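Local atomic coordinates of GTPase HflX (Sulfolobus solfataricus P2, PDB entry 2QTF), a protein that hydrolyses GTP, for which it is specific, and associates with the 50S ribosomal subunit, with a possible role in protein synthesis or ribosome biogenesis. Residues Ala260-Ile265 and Asp346-Leu351; Tyr31-Ser36 and Ile62-Lys67; Lys113-Ile118 and Lys147-Arg152. All blocks are in the same frame, centred on the assembly; numbering follows the deposited sequence.

Contact 1 (Ala260-Ile265 and Asp346-Leu351); sequences ALILVI and DKIYQL
Ala260 and Ile262 of a central strand meet Leu351 and Ile348 of the last helix in a buried, wholly apolar strand-to-helix contact within the G domain. Strand 260-266 runs inside the mixed sheet of this P-loop GTPase fold, parallel to its neighbours 181-185 and 295-300. Helix 341-355 packs on one face of that sheet. Two pairs of side chains carry the contact. The CB of Ala260 points at the helix and meets the branched end of Leu351. Its distance to Leu351 CD2 is 3.9 Å, and Leu351 CD1 and CG are barely farther. Leu351 holds CG opposite its backbone N (chi1 175°), which turns both methyls to the strand. One turn back along the helix, Ile262 CD1 meets Ile348 CD1 at 3.9 Å and, slightly farther, Ile348 CG1. Here the two side chains cross at about a right angle. The spacing of Ala260 and Ile262 matches one strand repeat, that of Ile348 and Leu351 roughly one helical turn. Leu351 also touches Ile182 and Pro294, so the helix spans two neighbouring strands. Ile262 touches Ile182 and Thr298. The side chains of Lys192 and Asn300, inferred to bind GTP, are about 7 and 8 Å from that of Ile262, without touching it. With only aliphatic carbons in touch, the attraction is dispersive and hydrophobic, and shape rather than bond direction sets the fit.

Contact 2 (Tyr31-Ser36 and Ile62-Lys67); sequences YKLPKS and IFEQLK
Leu33 reaches from its loop towards Ile62, Phe63 and Glu64, and its side chain makes every touch between the two segments. The CB is directed at segment 62-67 and carries the chain across. A chi1 of -56° sets CG opposite the carbonyl carbon, and from it the two methyls part towards different residues of segment 62-67. The CD1 methyl goes to Glu64, where it lies 3.9 Å from Glu64 CG. The CD2 methyl turns to the start of the same segment. It sits 4.4 Å from Ile62 CG2, a loose apolar touch, and at the same distance from the backbone O of Phe63. The side chains of Leu33 and Glu64 cross at about a right angle, methyl against methylene.

Both segments follow strands of the parallel four-stranded sheet in the N-terminal part of the protein. Segment 31-36 leaves strand 25-31 at the edge of the sheet, and segment 62-67 leaves strand 59-62. Each leads on to a helix, as loops do in an alternating beta-alpha fold. Phe63 centres an inverse gamma turn just after its strand, and Lys67 occupies the N-cap position of helix 68-78.

Glu64 is bent at chi2 (-51°), which turns its carboxylate to the backbone of the next residue. The N of Gln65 gives OE2 of Glu64 a hydrogen bond of 2.7 Å, received on the anti side and 16° out of the carboxylate plane. Cut back to an alanine, this position would probably leave Leu33 CD1 without its methylene neighbour and the Gln65 amide without this acceptor. The ring of Phe63 leads away from Leu33 and packs on Ala16 and Leu19 of helix 13-22. Leu33 itself also touches Tyr42.

Contact 3 (Lys113-Ile118 and Lys147-Arg152); sequences KYELPI and KFYKRR
Leu116 and Tyr149 make the close part of this helix-to-helix contact. Leu116 CD2 lies 3.8 Å from Tyr149 CB, and the two side chains slide past each other in opposite directions. The same methyl reaches Lys150 CG at 4.1 Å, so it rests between the bases of two successive residues of the other helix. Tyr149 places CG opposite its carbonyl carbon (chi1 -83°), and its ring extends to Glu115. There the ring carbon CE2 meets Glu115 CG at 3.9 Å, with Glu115 CB only slightly farther. The carboxylate and ring planes stand 49° apart, and the aliphatic stem of the glutamate does the touching. Its acid end is used away from this interface: OE1 of Glu115 forms a salt bridge with Arg75.

The other side is looser. Lys150 is exposed and contributes its stem, the methylene CG, which the end of Leu116 crosses at about a right angle. The lysine chain then bends at chi3 and carries its amine outward, away from Leu116. The contact lies at the protein surface, and none of its four touching residues is fully buried.

The segment axes are 10.1 Å apart at closest and nearly antiparallel, at 163°. Helix 113-118 is kinked at Pro117, whose N has no bond to the preceding turn. The segments belong to helices 101-121 and 145-164, which pair in the middle region of the protein. Leu116 also packs on Ile146 and Ile153, and Tyr149 on Leu112 and Ile119, continuing the seam along both helices. On another side of helix 101-121, Tyr114 and Ile118 touch Phe71, joining the pair to helix 68-78 beside the N-terminal parallel sheet.

How the contacts relate
From the N terminus, contact 2 comes first and joins the loops after strands 25-31 and 59-62, closing a loop that contains helix 45-52. Contact 3 follows and joins helices 101-121 and 145-164 across a linker that is partly unmodelled. Contact 1 comes last, closing a long loop within the G domain. The three follow one another in series; none nests or crosses. Contacts 2 and 3 touch through Gln65 and Tyr114, which links the N-terminal sheet region to the middle helices. Contact 1 lies across the chain's centre from both, its centre about 39 Å from that of contact 2 and 43 Å from that of contact 3.

Contact 1 (Ala260-Ile265 and Asp346-Leu351)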
loop_
_atom_site.group_PDB
_atom_site.type_symbol
_atom_site.label_atom_id
_atom_site.label_comp_id
_atom_site.label_asym_id
_atom_site.label_seq_id
_atom_site.Cartn_x
_atom_site.Cartn_y
_atom_site.Cartn_z
ATOM N N ALA A 260 2.022 12.362 -14.476
ATOM C CA ALA A 260 2.320 11.051 -15.124
ATOM C C ALA A 260 2.485 9.975 -14.056
ATOM O O ALA A 260 2.559 10.329 -12.899
ATOM C CB ALA A 260 3.695 11.143 -15.951
ATOM N N LEU A 261 2.624 8.707 -14.459
ATOM C CA LEU A 261 2.779 7.623 -13.458
ATOM C C LEU A 261 3.872 6.712 -13.920
ATOM O O LEU A 261 4.120 6.524 -15.172
ATOM C CB LEU A 261 1.485 6.760 -13.415
ATOM C CG LEU A 261 0.182 7.432 -12.990
ATOM C CD1 LEU A 261 -1.038 6.447 -13.149
ATOM C CD2 LEU A 261 0.254 8.102 -11.632
ATOM N N ILE A 262 4.481 6.095 -12.941
ATOM C CA ILE A 262 5.381 4.973 -13.189
ATOM C C ILE A 262 4.644 3.771 -12.650
ATOM O O ILE A 262 4.354 3.751 -11.469
ATOM C CB ILE A 262 6.716 5.126 -12.407
ATOM C CG1 ILE A 262 7.498 6.392 -12.959
ATOM C CG2 ILE A 262 7.521 3.761 -12.353
ATOM C CD1 ILE A 262 8.782 6.838 -12.071
ATOM N N LEU A 263 4.409 2.760 -13.522
ATOM C CA LEU A 263 3.787 1.505 -13.132
ATOM C C LEU A 263 4.805 0.440 -12.986
ATOM O O LEU A 263 5.549 0.083 -13.920
ATOM C CB LEU A 263 2.753 1.021 -14.168
ATOM C CG LEU A 263 2.115 -0.348 -13.936
ATOM C CD1 LEU A 263 1.165 -0.332 -12.706
ATOM C CD2 LEU A 263 1.226 -0.687 -15.245
ATOM N N VAL A 264 4.851 -0.069 -11.787
ATOM C CA VAL A 264 5.896 -1.009 -11.401
ATOM C C VAL A 264 5.335 -2.422 -11.484
ATOM O O VAL A 264 4.223 -2.686 -10.964
ATOM C CB VAL A 264 6.488 -0.746 -9.969
ATOM C CG1 VAL A 264 7.719 -1.568 -9.701
ATOM C CG2 VAL A 264 6.858 0.758 -9.701
ATOM N N ILE A 265 6.070 -3.319 -12.123
ATOM C CA ILE A 265 5.574 -4.737 -12.414
ATOM C C ILE A 265 6.644 -5.692 -12.005
ATOM O O ILE A 265 7.831 -5.505 -12.399
ATOM C CB ILE A 265 5.243 -4.963 -13.924
ATOM C CG1 ILE A 265 4.254 -3.884 -14.388
ATOM C CG2 ILE A 265 4.607 -6.384 -14.120
ATOM C CD1 ILE A 265 2.731 -4.070 -13.735
ATOM N N ASP A 346 17.259 8.771 -16.940
ATOM C CA ASP A 346 17.120 9.460 -18.168
ATOM C C ASP A 346 15.652 9.463 -18.707
ATOM O O ASP A 346 15.184 10.434 -19.316
ATOM C CB ASP A 346 17.962 8.807 -19.220
ATOM C CG ASP A 346 19.509 9.035 -18.972
ATOM O OD1 ASP A 346 19.783 9.997 -18.239
ATOM O OD2 ASP A 346 20.306 8.217 -19.463
ATOM N N LYS A 347 14.971 8.347 -18.549
ATOM C CA LYS A 347 13.554 8.340 -19.009
ATOM C C LYS A 347 12.645 9.261 -18.168
ATOM O O LYS A 347 11.806 9.935 -18.727
ATOM C CB LYS A 347 12.976 6.931 -18.991
ATOM C CG LYS A 347 13.693 6.030 -19.976
ATOM C CD LYS A 347 13.223 6.422 -21.410
ATOM C CE LYS A 347 14.071 5.627 -22.471
ATOM N NZ LYS A 347 13.328 5.972 -23.671
ATOM N N ILE A 348 12.870 9.349 -16.883
ATOM C CA ILE A 348 12.144 10.329 -16.060
ATOM C C ILE A 348 12.416 11.769 -16.438
ATOM O O ILE A 348 11.503 12.589 -16.601
ATOM C CB ILE A 348 12.471 10.104 -14.596
ATOM C CG1 ILE A 348 11.742 8.778 -14.156
ATOM C CG2 ILE A 348 11.934 11.268 -13.762
ATOM C CD1 ILE A 348 12.275 8.302 -12.843
ATOM N N TYR A 349 13.696 12.074 -16.673
ATOM C CA TYR A 349 14.024 13.378 -17.277
ATOM C C TYR A 349 13.293 13.604 -18.617
ATOM O O TYR A 349 12.741 14.680 -18.903
ATOM C CB TYR A 349 15.591 13.539 -17.499
ATOM C CG TYR A 349 15.908 14.939 -18.005
ATOM C CD1 TYR A 349 15.882 16.043 -17.105
ATOM C CD2 TYR A 349 16.229 15.156 -19.320
ATOM C CE1 TYR A 349 16.172 17.346 -17.553
ATOM C CE2 TYR A 349 16.534 16.456 -19.804
ATOM C CZ TYR A 349 16.500 17.529 -18.913
ATOM O OH TYR A 349 16.773 18.784 -19.377
ATOM N N GLN A 350 13.294 12.636 -19.489
ATOM C CA GLN A 350 12.695 12.882 -20.789
ATOM C C GLN A 350 11.181 13.054 -20.634
ATOM O O GLN A 350 10.545 13.809 -21.343
ATOM C CB GLN A 350 12.895 11.694 -21.715
ATOM C CG GLN A 350 14.326 11.403 -22.290
ATOM C CD GLN A 350 14.465 9.918 -22.814
ATOM O OE1 GLN A 350 13.497 9.347 -23.387
ATOM N NE2 GLN A 350 15.649 9.299 -22.577
ATOM N N LEU A 351 10.584 12.312 -19.697
ATOM C CA LEU A 351 9.117 12.463 -19.443
ATOM C C LEU A 351 8.869 13.865 -18.912
ATOM O O LEU A 351 7.934 14.543 -19.326
ATOM C CB LEU A 351 8.698 11.392 -18.406
ATOM C CG LEU A 351 7.250 11.364 -17.856
ATOM C CD1 LEU A 351 6.234 11.409 -19.003
ATOM C CD2 LEU A 351 7.225 9.956 -17.063
#

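Contact 2 (Tyr31-Ser36 and Ile62-Lys67)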
loop_
_atom_site.group_PDB
_atom_site.type_symbol
_atom_site.label_atom_id
_atom_site.label_comp_id
_atom_site.label_asym_id
_atom_site.label_seq_id
_atom_site.Cartn_x
_atom_site.Cartn_y
_atom_site.Cartn_z
ATOM N N TYR A 31 5.534 -14.787 13.551
ATOM C CA TYR A 31 5.090 -16.069 14.086
ATOM C C TYR A 31 4.000 -16.510 13.200
ATOM O O TYR A 31 3.318 -15.626 12.644
ATOM C CB TYR A 31 4.540 -15.850 15.475
ATOM C CG TYR A 31 5.515 -15.261 16.439
ATOM C CD1 TYR A 31 6.421 -16.072 17.151
ATOM C CD2 TYR A 31 5.507 -13.887 16.721
ATOM C CE1 TYR A 31 7.344 -15.492 18.067
ATOM C CE2 TYR A 31 6.381 -13.319 17.621
ATOM C CZ TYR A 31 7.317 -14.161 18.297
ATOM O OH TYR A 31 8.156 -13.610 19.240
ATOM N N LYS A 32 3.784 -17.837 13.046
ATOM C CA LYS A 32 2.593 -18.310 12.368
ATOM C C LYS A 32 1.310 -17.925 13.149
ATOM O O LYS A 32 1.402 -17.611 14.297
ATOM C CB LYS A 32 2.683 -19.877 12.180
ATOM C CG LYS A 32 3.759 -20.226 11.178
ATOM C CD LYS A 32 3.805 -21.730 10.907
ATOM C CE LYS A 32 5.001 -22.074 10.041
ATOM N NZ LYS A 32 4.462 -22.884 8.868
ATOM N N LEU A 33 0.111 -17.984 12.547
ATOM C CA LEU A 33 -1.095 -17.850 13.340
ATOM C C LEU A 33 -1.223 -19.009 14.326
ATOM O O LEU A 33 -0.708 -20.129 14.076
ATOM C CB LEU A 33 -2.379 -17.766 12.484
ATOM C CG LEU A 33 -2.454 -16.641 11.413
ATOM C CD1 LEU A 33 -3.691 -16.873 10.539
ATOM C CD2 LEU A 33 -2.497 -15.296 12.143
ATOM N N PRO A 34 -1.869 -18.766 15.467
ATOM C CA PRO A 34 -1.912 -19.890 16.391
ATOM C C PRO A 34 -2.749 -21.021 15.819
ATOM O O PRO A 34 -3.783 -20.754 15.219
ATOM C CB PRO A 34 -2.587 -19.300 17.647
ATOM C CG PRO A 34 -3.294 -18.079 17.174
ATOM C CD PRO A 34 -2.471 -17.552 16.021
ATOM N N LYS A 35 -2.301 -22.270 16.004
ATOM C CA LYS A 35 -3.104 -23.458 15.592
ATOM C C LYS A 35 -4.510 -23.404 16.219
ATOM O O LYS A 35 -5.553 -23.402 15.524
ATOM C CB LYS A 35 -2.419 -24.783 15.992
ATOM C CG LYS A 35 -1.273 -25.260 15.056
ATOM C CD LYS A 35 0.078 -25.295 15.804
ATOM C CE LYS A 35 1.255 -25.456 14.845
ATOM N NZ LYS A 35 2.319 -26.315 15.528
ATOM N N SER A 36 -4.540 -23.327 17.550
ATOM C CA SER A 36 -5.835 -23.149 18.226
ATOM C C SER A 36 -5.838 -21.824 19.014
ATOM O O SER A 36 -5.226 -21.714 20.090
ATOM C CB SER A 36 -6.227 -24.373 19.095
ATOM O OG SER A 36 -5.273 -24.549 20.104
ATOM N N ILE A 62 -1.620 -8.560 13.772
ATOM C CA ILE A 62 -2.154 -9.898 13.500
ATOM C C ILE A 62 -2.782 -9.876 12.116
ATOM O O ILE A 62 -3.700 -9.117 11.841
ATOM C CB ILE A 62 -3.108 -10.321 14.621
ATOM C CG1 ILE A 62 -2.300 -10.476 15.988
ATOM C CG2 ILE A 62 -3.776 -11.641 14.219
ATOM C CD1 ILE A 62 -3.227 -10.440 17.193
ATOM N N PHE A 63 -2.231 -10.653 11.197
ATOM C CA PHE A 63 -2.764 -10.616 9.869
ATOM C C PHE A 63 -3.989 -11.507 9.730
ATOM O O PHE A 63 -3.906 -12.493 9.046
ATOM C CB PHE A 63 -1.664 -10.930 8.834
ATOM C CG PHE A 63 -1.967 -10.378 7.459
ATOM C CD1 PHE A 63 -1.940 -8.996 7.201
ATOM C CD2 PHE A 63 -2.358 -11.246 6.424
ATOM C CE1 PHE A 63 -2.251 -8.519 5.886
ATOM C CE2 PHE A 63 -2.638 -10.793 5.124
ATOM C CZ PHE A 63 -2.584 -9.444 4.844
ATOM N N GLU A 64 -5.110 -11.113 10.332
ATOM C CA GLU A 64 -6.384 -11.827 10.303
ATOM C C GLU A 64 -7.384 -10.768 10.684
ATOM O O GLU A 64 -6.993 -9.703 11.172
ATOM C CB GLU A 64 -6.421 -12.883 11.438
ATOM C CG GLU A 64 -6.626 -14.335 10.985
ATOM C CD GLU A 64 -7.817 -14.568 10.047
ATOM O OE1 GLU A 64 -7.807 -15.643 9.389
ATOM O OE2 GLU A 64 -8.745 -13.709 9.943
ATOM N N GLN A 65 -8.668 -11.063 10.625
ATOM C CA GLN A 65 -9.600 -10.176 11.192
ATOM C C GLN A 65 -9.930 -10.627 12.611
ATOM O O GLN A 65 -10.475 -11.754 12.778
ATOM C CB GLN A 65 -10.833 -10.069 10.274
ATOM C CG GLN A 65 -11.875 -9.081 10.750
ATOM C CD GLN A 65 -13.057 -8.938 9.763
ATOM O OE1 GLN A 65 -12.915 -9.224 8.556
ATOM N NE2 GLN A 65 -14.241 -8.509 10.291
ATOM N N LEU A 66 -9.692 -9.775 13.613
ATOM C CA LEU A 66 -9.934 -10.111 15.070
ATOM C C LEU A 66 -11.366 -9.850 15.412
ATOM O O LEU A 66 -11.952 -8.885 14.940
ATOM C CB LEU A 66 -9.049 -9.299 16.096
ATOM C CG LEU A 66 -7.585 -9.588 16.095
ATOM C CD1 LEU A 66 -6.779 -8.666 17.048
ATOM C CD2 LEU A 66 -7.312 -11.145 16.339
ATOM N N LYS A 67 -11.947 -10.741 16.226
ATOM C CA LYS A 67 -13.211 -10.499 16.887
ATOM C C LYS A 67 -13.102 -9.417 17.922
ATOM O O LYS A 67 -12.056 -9.204 18.544
ATOM C CB LYS A 67 -13.720 -11.776 17.580
ATOM C CG LYS A 67 -13.899 -12.874 16.597
ATOM C CD LYS A 67 -14.439 -14.101 17.323
ATOM C CE LYS A 67 -14.498 -15.274 16.407
ATOM N NZ LYS A 67 -14.653 -16.390 17.367
#

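Contact 3 (Lys113-Ile118 and Lys147-Arg152)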
loop_
_atom_site.group_PDB
_atom_site.type_symbol
_atom_site.label_atom_id
_atom_site.label_comp_id
_atom_site.label_asym_id
_atom_site.label_seq_id
_atom_site.Cartn_x
_atom_site.Cartn_y
_atom_site.Cartn_z
ATOM N N LYS A 113 -16.476 2.949 12.183
ATOM C CA LYS A 113 -17.426 1.800 11.981
ATOM C C LYS A 113 -16.804 0.522 12.533
ATOM O O LYS A 113 -17.516 -0.296 13.140
ATOM C CB LYS A 113 -17.731 1.621 10.479
ATOM C CG LYS A 113 -18.760 2.730 10.054
ATOM C CD LYS A 113 -19.217 2.475 8.628
ATOM C CE LYS A 113 -20.564 3.218 8.385
ATOM N NZ LYS A 113 -21.257 2.687 7.139
ATOM N N TYR A 114 -15.493 0.365 12.380
ATOM C CA TYR A 114 -14.835 -0.842 12.921
ATOM C C TYR A 114 -14.800 -0.905 14.426
ATOM O O TYR A 114 -14.763 -2.003 15.031
ATOM C CB TYR A 114 -13.392 -0.958 12.354
ATOM C CG TYR A 114 -12.863 -2.378 12.233
ATOM C CD1 TYR A 114 -13.524 -3.331 11.440
ATOM C CD2 TYR A 114 -11.759 -2.776 12.948
ATOM C CE1 TYR A 114 -13.052 -4.625 11.364
ATOM C CE2 TYR A 114 -11.264 -4.019 12.861
ATOM C CZ TYR A 114 -11.970 -4.961 12.065
ATOM O OH TYR A 114 -11.447 -6.213 11.904
ATOM N N GLU A 115 -14.771 0.253 15.073
ATOM C CA GLU A 115 -14.749 0.291 16.518
ATOM C C GLU A 115 -16.137 0.017 17.092
ATOM O O GLU A 115 -16.225 -0.362 18.218
ATOM C CB GLU A 115 -14.451 1.714 17.041
ATOM C CG GLU A 115 -13.227 2.098 17.715
ATOM C CD GLU A 115 -12.399 0.982 18.371
ATOM O OE1 GLU A 115 -11.513 0.603 17.652
ATOM O OE2 GLU A 115 -12.519 0.624 19.566
ATOM N N LEU A 116 -17.224 0.308 16.383
ATOM C CA LEU A 116 -18.569 0.105 17.005
ATOM C C LEU A 116 -18.840 -1.296 17.628
ATOM O O LEU A 116 -19.353 -1.348 18.732
ATOM C CB LEU A 116 -19.686 0.359 15.973
ATOM C CG LEU A 116 -20.146 1.807 15.765
ATOM C CD1 LEU A 116 -21.374 1.850 14.793
ATOM C CD2 LEU A 116 -20.536 2.434 17.164
ATOM N N PRO A 117 -18.552 -2.391 16.897
ATOM C CA PRO A 117 -18.730 -3.770 17.455
ATOM C C PRO A 117 -17.837 -3.999 18.651
ATOM O O PRO A 117 -18.217 -4.711 19.591
ATOM C CB PRO A 117 -18.340 -4.689 16.309
ATOM C CG PRO A 117 -18.292 -3.801 15.066
ATOM C CD PRO A 117 -18.024 -2.435 15.516
ATOM N N ILE A 118 -16.671 -3.330 18.698
ATOM C CA ILE A 118 -15.853 -3.406 19.912
ATOM C C ILE A 118 -16.502 -2.683 21.131
ATOM O O ILE A 118 -16.572 -3.235 22.257
ATOM C CB ILE A 118 -14.396 -2.826 19.669
ATOM C CG1 ILE A 118 -13.802 -3.546 18.444
ATOM C CG2 ILE A 118 -13.587 -3.033 20.913
ATOM C CD1 ILE A 118 -12.465 -2.970 17.969
ATOM N N LYS A 147 -23.377 6.164 21.295
ATOM C CA LYS A 147 -24.055 7.215 20.585
ATOM C C LYS A 147 -23.038 8.237 20.055
ATOM O O LYS A 147 -23.226 8.821 18.999
ATOM C CB LYS A 147 -25.203 7.879 21.456
ATOM C CG LYS A 147 -26.288 6.865 21.874
ATOM C CD LYS A 147 -27.263 7.416 22.960
ATOM C CE LYS A 147 -28.530 8.104 22.364
ATOM N NZ LYS A 147 -29.694 7.184 21.950
ATOM N N PHE A 148 -21.999 8.504 20.822
ATOM C CA PHE A 148 -20.987 9.460 20.422
ATOM C C PHE A 148 -20.360 9.064 19.065
ATOM O O PHE A 148 -20.196 9.901 18.170
ATOM C CB PHE A 148 -19.935 9.540 21.524
ATOM C CG PHE A 148 -18.776 10.479 21.214
ATOM C CD1 PHE A 148 -18.933 11.850 21.234
ATOM C CD2 PHE A 148 -17.483 9.956 20.937
ATOM C CE1 PHE A 148 -17.832 12.693 20.988
ATOM C CE2 PHE A 148 -16.388 10.794 20.655
ATOM C CZ PHE A 148 -16.576 12.150 20.667
ATOM N N TYR A 149 -19.980 7.795 18.945
ATOM C CA TYR A 149 -19.387 7.283 17.678
ATOM C C TYR A 149 -20.384 7.352 16.517
ATOM O O TYR A 149 -20.033 7.798 15.425
ATOM C CB TYR A 149 -18.893 5.823 17.875
ATOM C CG TYR A 149 -17.466 5.778 18.526
ATOM C CD1 TYR A 149 -17.259 6.186 19.863
ATOM C CD2 TYR A 149 -16.349 5.415 17.775
ATOM C CE1 TYR A 149 -15.962 6.175 20.465
ATOM C CE2 TYR A 149 -15.053 5.441 18.365
ATOM C CZ TYR A 149 -14.869 5.801 19.697
ATOM O OH TYR A 149 -13.547 5.784 20.243
ATOM N N LYS A 150 -21.628 6.920 16.750
ATOM C CA LYS A 150 -22.650 7.029 15.683
ATOM C C LYS A 150 -22.857 8.447 15.216
ATOM O O LYS A 150 -22.982 8.668 14.005
ATOM C CB LYS A 150 -23.969 6.326 16.056
ATOM C CG LYS A 150 -23.774 4.835 16.450
ATOM C CD LYS A 150 -25.063 4.164 17.027
ATOM C CE LYS A 150 -25.171 2.665 16.671
ATOM N NZ LYS A 150 -26.463 2.039 17.208
ATOM N N ARG A 151 -22.851 9.443 16.123
ATOM C CA ARG A 151 -23.003 10.806 15.634
ATOM C C ARG A 151 -21.839 11.240 14.764
ATOM O O ARG A 151 -22.029 11.988 13.786
ATOM C CB ARG A 151 -23.116 11.868 16.791
ATOM C CG ARG A 151 -24.419 11.820 17.675
ATOM C CD ARG A 151 -24.482 13.092 18.658
ATOM N NE ARG A 151 -23.432 13.122 19.693
ATOM C CZ ARG A 151 -23.462 12.396 20.812
ATOM N NH1 ARG A 151 -24.477 11.565 21.043
ATOM N NH2 ARG A 151 -22.476 12.495 21.727
ATOM N N ARG A 152 -20.606 10.858 15.131
ATOM C CA ARG A 152 -19.494 11.160 14.243
ATOM C C ARG A 152 -19.583 10.410 12.915
ATOM O O ARG A 152 -19.313 10.968 11.843
ATOM C CB ARG A 152 -18.174 10.855 14.988
ATOM C CG ARG A 152 -16.901 11.092 14.161
ATOM C CD ARG A 152 -16.337 12.473 14.298
ATOM N NE ARG A 152 -14.854 12.539 14.195
ATOM C CZ ARG A 152 -14.223 13.677 13.883
ATOM N NH1 ARG A 152 -14.963 14.782 13.651
ATOM N NH2 ARG A 152 -12.879 13.746 13.817
#